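PDB 4TN0: UPF0141 protein yjdB from Campylobacter jejuni subsp. jejuni HB93-13, which probably transfers phosphoethanolamine groups to acceptors in the periplasm, using the zinc-dependent catalytic domain of an alkaline phosphatase-like enzyme. Local coordinates for residues Ile5-Tyr10 with Leu94-Val99; Gln87-Asp92 with Lys112-Arg117. All coordinates share one frame; numbering follows the deposited sequence.

Contact 1: Ile5-Tyr10 with Leu94-Val99; sequences IANDAY and LYKTGV
One lysine does most of the work here. K96, in the last turn of helix 90-96, starts with CG in the crowded position between its own backbone N and carbonyl carbon (chi1 77°), and from there the chain runs out fully extended to the loop 5-10. Its tip meets two successive carbonyls. NZ gives a short hydrogen bond to I5 O at 2.6 Å, arriving nearly along the C=O axis (170° at the oxygen), and a weak one to A6 O at 3.2 Å. The same A6 O also takes a weak bond from A9 N, closing the type I turn A6-A9, so the ammonium group sits where that turn begins. E88 adds a salt bridge to NZ and accepts from I5 N, so its carboxylate probably offsets the lysine's charge.

Beyond the lysine the two segments meet only through T97. It points its CB toward the loop; OG1, anti to the carbonyl carbon, lies 3.9 Å from A9 CB, while CG2 approaches the backbone of Y10, C to CG2 4.1 Å. Y10 sends its CB away from the helix end. Behind T97 the chain reverses at G98, whose positive phi (89°) suits the tight bend: V99 N returns to L94 O at 2.9 Å and G98 N to Y95 O at 3.1 Å. This is a Schellman motif, the C-terminal cap of helix 90-96.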
loop_
_atom_site.group_PDB
_atom_site.type_symbol
_atom_site.label_atom_id
_atom_site.label_comp_id
_atom_site.label_asym_id
_atom_site.label_seq_id
_atom_site.Cartn_x
_atom_site.Cartn_y
_atom_site.Cartn_z
ATOM N N ILE A 5 11.398 6.890 19.012
ATOM C CA ILE A 5 10.472 7.997 18.823
ATOM C C ILE A 5 9.183 7.731 19.555
ATOM O O ILE A 5 8.923 6.595 19.954
ATOM C CB ILE A 5 10.152 8.265 17.335
ATOM C CG1 ILE A 5 9.374 7.091 16.733
ATOM C CG2 ILE A 5 11.416 8.566 16.538
ATOM C CD1 ILE A 5 8.641 7.479 15.455
ATOM N N ALA A 6 8.361 8.772 19.680
ATOM C CA ALA A 6 7.095 8.674 20.392
ATOM C C ALA A 6 7.289 7.962 21.735
ATOM O O ALA A 6 6.627 6.964 22.030
ATOM C CB ALA A 6 6.068 7.939 19.537
ATOM N N ASN A 7 8.190 8.494 22.551
ATOM C CA ASN A 7 8.563 7.844 23.799
ATOM C C ASN A 7 7.426 7.877 24.840
ATOM O O ASN A 7 7.445 7.133 25.810
ATOM C CB ASN A 7 9.833 8.487 24.374
ATOM C CG ASN A 7 11.038 8.352 23.450
ATOM O OD1 ASN A 7 11.344 7.263 22.963
ATOM N ND2 ASN A 7 11.755 9.450 23.249
ATOM N N ASP A 8 6.456 8.762 24.625
ATOM C CA ASP A 8 5.295 8.914 25.493
ATOM C C ASP A 8 4.067 8.115 25.048
ATOM O O ASP A 8 2.947 8.465 25.422
ATOM C CB ASP A 8 4.891 10.387 25.548
ATOM C CG ASP A 8 4.495 10.916 24.180
ATOM O OD1 ASP A 8 4.984 10.347 23.185
ATOM O OD2 ASP A 8 3.697 11.875 24.079
ATOM N N ALA A 9 4.233 7.058 24.265
ATOM C CA ALA A 9 3.052 6.448 23.646
ATOM C C ALA A 9 2.457 5.288 24.458
ATOM O O ALA A 9 3.176 4.563 25.150
ATOM C CB ALA A 9 3.391 5.977 22.225
ATOM N N TYR A 10 1.141 5.114 24.366
ATOM C CA TYR A 10 0.469 4.046 25.110
ATOM C C TYR A 10 -0.957 3.797 24.605
ATOM O O TYR A 10 -1.551 4.639 23.914
ATOM C CB TYR A 10 0.428 4.367 26.617
ATOM C CG TYR A 10 -0.364 5.625 26.955
ATOM C CD1 TYR A 10 -1.744 5.567 27.165
ATOM C CD2 TYR A 10 0.267 6.858 27.096
ATOM C CE1 TYR A 10 -2.479 6.708 27.468
ATOM C CE2 TYR A 10 -0.460 8.011 27.408
ATOM C CZ TYR A 10 -1.838 7.928 27.594
ATOM O OH TYR A 10 -2.580 9.060 27.896
ATOM N N LEU A 94 3.595 0.765 17.183
ATOM C CA LEU A 94 2.474 -0.140 17.439
ATOM C C LEU A 94 2.925 -1.368 18.217
ATOM O O LEU A 94 2.202 -1.846 19.088
ATOM C CB LEU A 94 1.814 -0.577 16.145
ATOM C CG LEU A 94 1.225 0.494 15.243
ATOM C CD1 LEU A 94 0.796 -0.157 13.933
ATOM C CD2 LEU A 94 0.057 1.157 15.912
ATOM N N TYR A 95 4.126 -1.862 17.927
ATOM C CA TYR A 95 4.641 -3.052 18.605
ATOM C C TYR A 95 4.935 -2.804 20.074
ATOM O O TYR A 95 4.583 -3.611 20.931
ATOM C CB TYR A 95 5.920 -3.549 17.933
ATOM C CG TYR A 95 6.611 -4.711 18.637
ATOM C CD1 TYR A 95 6.357 -6.030 18.270
ATOM C CD2 TYR A 95 7.532 -4.482 19.663
ATOM C CE1 TYR A 95 6.998 -7.088 18.906
ATOM C CE2 TYR A 95 8.172 -5.525 20.301
ATOM C CZ TYR A 95 7.902 -6.828 19.921
ATOM O OH TYR A 95 8.542 -7.869 20.558
ATOM N N LYS A 96 5.590 -1.687 20.361
ATOM C CA LYS A 96 5.992 -1.385 21.723
ATOM C C LYS A 96 4.785 -0.982 22.562
ATOM O O LYS A 96 4.857 -0.934 23.784
ATOM C CB LYS A 96 7.079 -0.301 21.727
ATOM C CG LYS A 96 6.589 1.104 21.487
ATOM C CD LYS A 96 7.761 2.069 21.445
ATOM C CE LYS A 96 7.279 3.510 21.425
ATOM N NZ LYS A 96 8.433 4.405 21.199
ATOM N N THR A 97 3.671 -0.748 21.883
ATOM C CA THR A 97 2.440 -0.278 22.494
ATOM C C THR A 97 1.454 -1.477 22.588
ATOM O O THR A 97 0.270 -1.352 22.919
ATOM C CB THR A 97 1.930 0.940 21.682
ATOM O OG1 THR A 97 2.632 2.111 22.116
ATOM C CG2 THR A 97 0.530 1.204 21.866
ATOM N N GLY A 98 1.986 -2.667 22.319
ATOM C CA GLY A 98 1.265 -3.901 22.574
ATOM C C GLY A 98 0.392 -4.427 21.453
ATOM O O GLY A 98 -0.264 -5.445 21.621
ATOM N N VAL A 99 0.350 -3.730 20.322
ATOM C CA VAL A 99 -0.398 -4.212 19.156
ATOM C C VAL A 99 0.260 -5.452 18.543
ATOM O O VAL A 99 1.484 -5.537 18.465
ATOM C CB VAL A 99 -0.521 -3.117 18.097
ATOM C CG1 VAL A 99 -1.458 -3.547 16.982
ATOM C CG2 VAL A 99 -1.006 -1.834 18.748
#

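Contact 2: Gln87-Asp92 with Lys112-Arg117; sequences QENAMD and KGVCDR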
loop_
_atom_site.group_PDB
_atom_site.type_symbol
_atom_site.label_atom_id
_atom_site.label_comp_id
_atom_site.label_asym_id
_atom_site.label_seq_id
_atom_site.Cartn_x
_atom_site.Cartn_y
_atom_site.Cartn_z
ATOM N N GLN A 87 15.904 5.354 12.980
ATOM C CA GLN A 87 15.042 5.502 14.141
ATOM C C GLN A 87 13.799 4.623 14.026
ATOM O O GLN A 87 13.549 4.043 12.979
ATOM C CB GLN A 87 14.627 6.962 14.296
ATOM C CG GLN A 87 13.629 7.386 13.239
ATOM C CD GLN A 87 13.547 8.881 13.077
ATOM O OE1 GLN A 87 14.555 9.589 13.163
ATOM N NE2 GLN A 87 12.342 9.375 12.833
ATOM N N GLU A 88 13.009 4.556 15.094
ATOM C CA GLU A 88 11.781 3.759 15.104
ATOM C C GLU A 88 10.780 4.285 14.077
ATOM O O GLU A 88 10.778 5.471 13.764
ATOM C CB GLU A 88 11.138 3.765 16.509
ATOM C CG GLU A 88 11.952 3.066 17.602
ATOM C CD GLU A 88 11.301 3.136 18.987
ATOM O OE1 GLU A 88 10.816 4.228 19.374
ATOM O OE2 GLU A 88 11.286 2.104 19.696
ATOM N N ASN A 89 9.912 3.412 13.579
ATOM C CA ASN A 89 8.893 3.826 12.621
ATOM C C ASN A 89 7.524 3.531 13.217
ATOM O O ASN A 89 7.436 3.072 14.343
ATOM C CB ASN A 89 9.074 3.109 11.254
ATOM C CG ASN A 89 9.002 1.565 11.366
ATOM O OD1 ASN A 89 7.942 0.999 11.649
ATOM N ND2 ASN A 89 10.131 0.891 11.140
ATOM N N ALA A 90 6.459 3.790 12.469
ATOM C CA ALA A 90 5.105 3.512 12.944
ATOM C C ALA A 90 4.918 2.067 13.453
ATOM O O ALA A 90 4.204 1.840 14.421
ATOM C CB ALA A 90 4.106 3.801 11.849
ATOM N N MET A 91 5.557 1.095 12.809
ATOM C CA MET A 91 5.404 -0.299 13.219
ATOM C C MET A 91 6.032 -0.563 14.598
ATOM O O MET A 91 5.552 -1.387 15.360
ATOM C CB MET A 91 6.027 -1.251 12.179
ATOM C CG MET A 91 5.441 -1.147 10.784
ATOM S SD MET A 91 3.694 -1.543 10.706
ATOM C CE MET A 91 3.728 -3.221 11.349
ATOM N N ASP A 92 7.158 0.078 14.869
ATOM C CA ASP A 92 7.809 -0.044 16.162
ATOM C C ASP A 92 6.908 0.548 17.250
ATOM O O ASP A 92 6.831 0.035 18.356
ATOM C CB ASP A 92 9.156 0.684 16.170
ATOM C CG ASP A 92 10.139 0.096 15.201
ATOM O OD1 ASP A 92 10.398 -1.134 15.259
ATOM O OD2 ASP A 92 10.631 0.885 14.358
ATOM N N LYS A 112 13.107 -2.928 3.277
ATOM C CA LYS A 112 13.982 -1.751 3.389
ATOM C C LYS A 112 14.118 -1.255 4.827
ATOM O O LYS A 112 14.101 -0.051 5.079
ATOM C CB LYS A 112 13.481 -0.604 2.503
ATOM C CG LYS A 112 13.340 -0.931 1.021
ATOM C CD LYS A 112 14.682 -0.821 0.312
ATOM C CE LYS A 112 14.620 -1.215 -1.160
ATOM N NZ LYS A 112 15.442 -2.424 -1.361
ATOM N N GLY A 113 14.239 -2.191 5.764
ATOM C CA GLY A 113 14.497 -1.868 7.162
ATOM C C GLY A 113 13.299 -1.521 8.032
ATOM O O GLY A 113 13.464 -1.228 9.219
ATOM N N VAL A 114 12.101 -1.548 7.460
ATOM C CA VAL A 114 10.906 -1.177 8.210
ATOM C C VAL A 114 10.476 -2.276 9.195
ATOM O O VAL A 114 10.068 -1.985 10.322
ATOM C CB VAL A 114 9.745 -0.860 7.260
ATOM C CG1 VAL A 114 8.479 -0.576 8.042
ATOM C CG2 VAL A 114 10.097 0.346 6.395
ATOM N N CYS A 115 10.603 -3.534 8.766
ATOM C CA CYS A 115 10.076 -4.700 9.481
ATOM C C CYS A 115 11.118 -5.362 10.386
ATOM O O CYS A 115 10.837 -6.367 11.048
ATOM C CB CYS A 115 9.581 -5.759 8.478
ATOM S SG CYS A 115 10.949 -6.526 7.524
ATOM N N ASP A 116 12.319 -4.799 10.397
ATOM C CA ASP A 116 13.477 -5.440 11.014
ATOM C C ASP A 116 13.314 -5.825 12.491
ATOM O O ASP A 116 13.867 -6.827 12.943
ATOM C CB ASP A 116 14.688 -4.526 10.848
ATOM C CG ASP A 116 15.201 -4.504 9.414
ATOM O OD1 ASP A 116 14.530 -5.076 8.524
ATOM O OD2 ASP A 116 16.273 -3.914 9.178
ATOM N N ARG A 117 12.570 -5.023 13.239
ATOM C CA ARG A 117 12.469 -5.231 14.669
ATOM C C ARG A 117 11.115 -5.825 15.048
ATOM O O ARG A 117 10.714 -5.783 16.210
ATOM C CB ARG A 117 12.712 -3.918 15.410
ATOM C CG ARG A 117 14.144 -3.412 15.333
ATOM C CD ARG A 117 14.184 -1.930 15.672
ATOM N NE ARG A 117 13.243 -1.223 14.818
ATOM C CZ ARG A 117 13.542 -0.819 13.580
ATOM N NH1 ARG A 117 12.638 -0.195 12.838
ATOM N NH2 ARG A 117 14.753 -1.046 13.083
#
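R117 and D92 are joined by a salt bridge. The arginine, CG anti to its carbonyl carbon and the chain bent at chi3 (-54°), turns its guanidinium side-on to make two hydrogen bonds, NE to D92 OD1 at 2.9 Å and NH1 to D92 OD2 at 2.7 Å. The flat groups stand 51° apart, so NE meets OD1 from above the carboxylate plane whereas NH1 uses the syn lone pair of OD2. The anti lone pair of OD2 takes N89 N at 2.7 Å. Held by three N-H donors, two of them on OD2, the carboxylate is fixed in rotation and probably kept ionised.

N89 is the N-cap, and that bond is half of a capping box with D92, whose N gives weakly to N89 OD1. With CG in the crowded position (chi1 59°), OD1 also accepts from M91 N at 2.7 Å. ND2 donates across to V114 O at 3.0 Å, in the carbonyl plane and on a lone pair. R117 NH1 lies close to ND2, but both are donors and do not bond. M91, with CG anti to its carbonyl carbon, sets that CG 4.1 Å from V114 CG1.

The N-terminal end of helix 90-96 thus meets the loop between strands 100-105 and 120-123, with F73 of helix 68-73 against N89, M91 and V114, and W103 of strand 100-105 against V114 and C115.

In the fold
From the N terminus, residues 5-10 come first, in the loop ahead of strand 18-24, and contact 1 brings them to the C-terminal end of helix 90-96, closing a span of more than eighty residues. Contact 2 starts within that span, at 87-92, and closes a much shorter loop to 112-117, past strand 100-105. The segments alternate along the chain, so the two closures cross rather than nest. They work on opposite ends of one short helix, and E88 joins them, meeting both I5 and K96. Together they tie the N-terminal arm and the loop before edge strand 120-123 to this helix; C111-C115 is a disulfide within that loop.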